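Side-chain contacts in DPSA (Streptomyces coelicolor, PDB 4CY9), which probably oxidises and stores iron inside a twelve-subunit ferritin-like shell and may bind DNA: residues Gly18-Ile21 with Gly22-Leu26; Asp69-Ala72 with Glu73-Ala77. One frame throughout, in Å; residues are numbered along the deposited sequence. Where two conformers were deposited one is given.

Interaction 1: Gly18-Ile21 with Gly22-Leu26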
loop_
_atom_site.group_PDB
_atom_site.type_symbol
_atom_site.label_atom_id
_atom_site.label_comp_id
_atom_site.label_asym_id
_atom_site.label_seq_id
_atom_site.Cartn_x
_atom_site.Cartn_y
_atom_site.Cartn_z
ATOM N N GLY A 18 -21.414 -26.218 -27.297
ATOM C CA GLY A 18 -22.036 -25.200 -28.139
ATOM C C GLY A 18 -23.311 -24.674 -27.473
ATOM O O GLY A 18 -23.621 -23.483 -27.592
ATOM N N ARG A 19 -24.131 -25.578 -26.888
ATOM C CA ARG A 19 -25.342 -25.011 -26.309
ATOM C C ARG A 19 -24.967 -24.186 -25.025
ATOM O O ARG A 19 -25.599 -23.158 -24.852
ATOM C CB ARG A 19 -26.364 -26.081 -25.922
ATOM C CG ARG A 19 -26.945 -26.736 -27.176
ATOM C CD ARG A 19 -27.837 -27.932 -26.711
ATOM N NE ARG A 19 -27.156 -29.154 -26.277
ATOM C CZ ARG A 19 -27.071 -29.673 -25.013
ATOM N NH1 ARG A 19 -27.571 -29.053 -23.887
ATOM N NH2 ARG A 19 -26.418 -30.853 -24.868
ATOM N N LEU A 20 -23.958 -24.589 -24.309
ATOM C CA LEU A 20 -23.515 -23.724 -23.086
ATOM C C LEU A 20 -22.971 -22.373 -23.613
ATOM O O LEU A 20 -23.251 -21.355 -22.966
ATOM C CB LEU A 20 -22.448 -24.557 -22.295
ATOM C CG LEU A 20 -22.073 -23.809 -20.980
ATOM C CD1 LEU A 20 -23.312 -23.439 -20.102
ATOM C CD2 LEU A 20 -21.176 -24.790 -20.216
ATOM N N ILE A 21 -22.197 -22.396 -24.702
ATOM C CA ILE A 21 -21.720 -21.117 -25.298
ATOM C C ILE A 21 -22.923 -20.220 -25.604
ATOM O O ILE A 21 -22.917 -19.017 -25.396
ATOM C CB ILE A 21 -20.857 -21.415 -26.553
ATOM C CG1 ILE A 21 -19.498 -22.008 -26.115
ATOM C CG2 ILE A 21 -20.705 -20.086 -27.429
ATOM C CD1 ILE A 21 -18.808 -22.760 -27.278
ATOM N N GLY A 22 -23.986 -20.787 -26.235
ATOM C CA GLY A 22 -25.187 -19.947 -26.534
ATOM C C GLY A 22 -25.819 -19.367 -25.269
ATOM O O GLY A 22 -26.239 -18.195 -25.309
ATOM N N VAL A 23 -25.915 -20.163 -24.203
ATOM C CA VAL A 23 -26.474 -19.665 -22.919
ATOM C C VAL A 23 -25.571 -18.496 -22.428
ATOM O O VAL A 23 -26.093 -17.433 -22.047
ATOM C CB VAL A 23 -26.475 -20.789 -21.865
ATOM C CG1 VAL A 23 -26.778 -20.311 -20.422
ATOM C CG2 VAL A 23 -27.571 -21.772 -22.364
ATOM N N LEU A 24 -24.267 -18.774 -22.465
ATOM C CA LEU A 24 -23.376 -17.707 -21.852
ATOM C C LEU A 24 -23.298 -16.472 -22.777
ATOM O O LEU A 24 -23.160 -15.326 -22.211
ATOM C CB LEU A 24 -21.960 -18.253 -21.742
ATOM C CG LEU A 24 -21.836 -19.408 -20.678
ATOM C CD1 LEU A 24 -20.363 -19.854 -20.683
ATOM C CD2 LEU A 24 -22.125 -18.881 -19.240
ATOM N N ARG A 25 -23.418 -16.612 -24.098
ATOM C CA ARG A 25 -23.382 -15.443 -24.991
ATOM C C ARG A 25 -24.502 -14.469 -24.629
ATOM O O ARG A 25 -24.310 -13.224 -24.597
ATOM C CB ARG A 25 -23.605 -16.011 -26.452
ATOM C CG ARG A 25 -23.488 -14.926 -27.517
ATOM C CD ARG A 25 -23.783 -15.636 -28.875
ATOM N NE ARG A 25 -23.832 -14.633 -29.941
ATOM C CZ ARG A 25 -22.842 -14.473 -30.795
ATOM N NH1 ARG A 25 -21.716 -15.225 -30.719
ATOM N NH2 ARG A 25 -22.954 -13.493 -31.746
ATOM N N LEU A 26 -25.730 -15.016 -24.335
ATOM C CA LEU A 26 -26.828 -14.082 -23.938
ATOM C C LEU A 26 -26.598 -13.549 -22.515
ATOM O O LEU A 26 -26.944 -12.360 -22.289
ATOM C CB LEU A 26 -28.181 -14.890 -24.010
ATOM C CG LEU A 26 -29.400 -13.964 -23.733
ATOM C CD1 LEU A 26 -29.493 -12.894 -24.842
ATOM C CD2 LEU A 26 -30.626 -14.966 -23.756
#
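Between Gly18-Ile21 and Gly22-Leu26 the backbone makes successive i to i+4 hydrogen bonds, a continuous stretch of alpha-helix within helix 14-44, part of the ferritin-like four-helix bundle. Gly22 N donates to Gly18 O at 3.0 Å, and Val23 N to Arg19 O at 3.1 Å. The next two bonds are shorter: Leu24 N to Leu20 O and Arg25 N to Ile21 O are both 2.8 Å.

Leu20 and Leu24, one turn apart, carry the apolar side-chain contact. Leu20 starts away from the following turn, but its end comes nearer, with Leu20 CG 4.3 Å from Leu24 CD1. With Leu24 CG opposite the carbonyl carbon and beside the backbone N (chi1 -68°), the side chain leans back over the preceding turn, and Leu24 CG comes within 3.3 Å of Leu20 O, the oxygen that its own N-H engages. Val23 does the same one residue earlier: Val23 CG2, the methyl beside the backbone N, lies 3.5 Å from Arg19 O. Around this ridge Leu20 packs on Ala130, Ile133 and Thr137, and Leu24 on Val71, Ile75 and Leu141, so the apolar side of this stretch faces the other bundle helices.

The arginines lead elsewhere. In the conformer given, Arg19 pairs with Glu15, a turn earlier, while Arg25 runs extended from CG to NE and forms a salt bridge with Glu92 of helix 86-92. The base of Arg25 stays close to the helix, with Arg25 CB 3.3 Å from Ile21 O.

Interaction 2: Asp69-Ala72 with Glu73-Ala77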
loop_
_atom_site.group_PDB
_atom_site.type_symbol
_atom_site.label_atom_id
_atom_site.label_comp_id
_atom_site.label_asym_id
_atom_site.label_seq_id
_atom_site.Cartn_x
_atom_site.Cartn_y
_atom_site.Cartn_z
ATOM N N ASP A 69 -16.330 -10.038 -17.879
ATOM C CA ASP A 69 -14.988 -10.559 -18.249
ATOM C C ASP A 69 -14.942 -12.036 -17.998
ATOM O O ASP A 69 -14.418 -12.809 -18.861
ATOM C CB ASP A 69 -13.854 -9.951 -17.332
ATOM C CG ASP A 69 -13.491 -8.549 -17.741
ATOM O OD1 ASP A 69 -13.717 -8.320 -18.940
ATOM O OD2 ASP A 69 -12.958 -7.691 -16.933
ATOM N N ASP A 70 -15.442 -12.462 -16.827
ATOM C CA ASP A 70 -15.225 -13.881 -16.503
ATOM C C ASP A 70 -16.187 -14.778 -17.364
ATOM O O ASP A 70 -15.799 -15.890 -17.780
ATOM C CB ASP A 70 -15.585 -14.167 -15.017
ATOM C CG ASP A 70 -14.512 -13.610 -14.059
ATOM O OD1 ASP A 70 -13.339 -13.417 -14.523
ATOM O OD2 ASP A 70 -14.795 -13.373 -12.901
ATOM N N VAL A 71 -17.426 -14.252 -17.630
ATOM C CA VAL A 71 -18.293 -15.056 -18.600
ATOM C C VAL A 71 -17.671 -15.089 -19.959
ATOM O O VAL A 71 -17.647 -16.143 -20.637
ATOM C CB VAL A 71 -19.720 -14.438 -18.630
ATOM C CG1 VAL A 71 -20.563 -15.034 -19.800
ATOM C CG2 VAL A 71 -20.435 -14.669 -17.251
ATOM N N ALA A 72 -17.167 -13.933 -20.447
ATOM C CA ALA A 72 -16.542 -13.927 -21.794
ATOM C C ALA A 72 -15.371 -14.908 -21.908
ATOM O O ALA A 72 -15.258 -15.585 -22.931
ATOM C CB ALA A 72 -16.027 -12.468 -22.115
ATOM N N GLU A 73 -14.478 -14.906 -20.908
ATOM C CA GLU A 73 -13.302 -15.777 -21.015
ATOM C C GLU A 73 -13.741 -17.261 -20.851
ATOM O O GLU A 73 -13.066 -18.131 -21.365
ATOM C CB GLU A 73 -12.265 -15.412 -19.938
ATOM C CG GLU A 73 -11.718 -14.028 -20.474
ATOM C CD GLU A 73 -10.416 -13.587 -19.710
ATOM O OE1 GLU A 73 -10.261 -14.094 -18.567
ATOM O OE2 GLU A 73 -9.829 -12.616 -20.154
ATOM N N ARG A 74 -14.891 -17.469 -20.188
ATOM C CA ARG A 74 -15.344 -18.895 -20.074
ATOM C C ARG A 74 -15.920 -19.323 -21.433
ATOM O O ARG A 74 -15.675 -20.467 -21.904
ATOM C CB ARG A 74 -16.471 -18.976 -19.002
ATOM C CG ARG A 74 -16.904 -20.466 -18.814
ATOM C CD ARG A 74 -15.647 -21.251 -18.266
ATOM N NE ARG A 74 -16.065 -22.673 -17.979
ATOM C CZ ARG A 74 -15.141 -23.602 -17.660
ATOM N NH1 ARG A 74 -13.836 -23.250 -17.617
ATOM N NH2 ARG A 74 -15.557 -24.871 -17.471
ATOM N N ILE A 75 -16.600 -18.415 -22.108
ATOM C CA ILE A 75 -17.014 -18.711 -23.528
ATOM C C ILE A 75 -15.805 -19.068 -24.369
ATOM O O ILE A 75 -15.800 -20.053 -25.137
ATOM C CB ILE A 75 -17.686 -17.479 -24.141
ATOM C CG1 ILE A 75 -19.156 -17.340 -23.547
ATOM C CG2 ILE A 75 -17.823 -17.691 -25.680
ATOM C CD1 ILE A 75 -19.829 -15.943 -23.832
ATOM N N ALA A 76 -14.726 -18.262 -24.235
ATOM C CA ALA A 76 -13.558 -18.526 -25.081
ATOM C C ALA A 76 -12.892 -19.862 -24.710
ATOM O O ALA A 76 -12.542 -20.674 -25.623
ATOM C CB ALA A 76 -12.537 -17.335 -24.856
ATOM N N ALA A 77 -12.827 -20.209 -23.401
ATOM C CA ALA A 77 -12.229 -21.494 -22.974
ATOM C C ALA A 77 -13.105 -22.663 -23.505
ATOM O O ALA A 77 -12.570 -23.701 -23.856
ATOM C CB ALA A 77 -12.155 -21.530 -21.451
HETATM O O HOH W 1 -11.594 -15.798 -16.382
HETATM O O HOH W 2 -11.492 -13.059 -16.578
#
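The carboxylates of Asp70 and Glu73, one turn apart on helix 50-77 of the ferritin-like bundle, are linked through water: water 2 bridges them and water 1 adds a weaker link. Their planes are turned about 50° against each other, and Asp70 OD1 stays 5.1 Å from Glu73 OE1. Water 2 lies between them, 2.8 Å from Asp70 OD1 and 2.6 Å from Glu73 OE1. It rises steeply from the plane of the Glu73 group, whereas water 1 is tilted from that of Asp70. Water 1 holds Glu73 OE1 at 3.1 Å but Asp70 OD1 only weakly. Water donors between the two acidic groups may temper the repulsion of like charges.

Glu73 CG sits opposite the carbonyl carbon (chi1 -72°), which folds the base of the chain back over the preceding turn and sets Glu73 CG 3.4 Å from Asp69 O; beyond CG the chain runs extended to the waters. Asp69 O also accepts Glu73 N at 2.9 Å. In the conformer given, Asp69 itself turns its carboxylate to Lys39 of a third subunit.

The flat guanidinium of Arg74 is fixed from several directions: it forms salt bridges with Asp134 and with Glu149 of a second subunit, and its NE bonds to Thr137. The bend at chi2 (63°) carries it away from the turn to these partners. This end of the helix thus lies where three subunits of the shell meet.

In the backbone, Ala72 O accepts Ala76 N. On the side facing helix 14-44, Val71 CG1 comes 4.2 Å from Ile75 CD1, the two side chains meeting at a slant.

In the fold
Interaction 1 comes first along the chain, near the start of helix 14-44; interaction 2 follows at the end of helix 50-77. Their centres are about 11 Å apart, on the same side of the chain's centre, because the two helices run antiparallel as neighbours in the bundle. They meet directly, Leu24 of interaction 1 packing against interaction 2: Leu24 CB lies 3.5 Å from Ile75 CG1, and Leu24 CD1 4.0 Å from Arg74 CG. The two differ in outlook: no other subunit touches 18-26, whereas 69-77 reaches two further subunits. Helix 50-77 thus has one side on helix 14-44 and polar residues at two neighbouring subunits of the twelve-subunit shell.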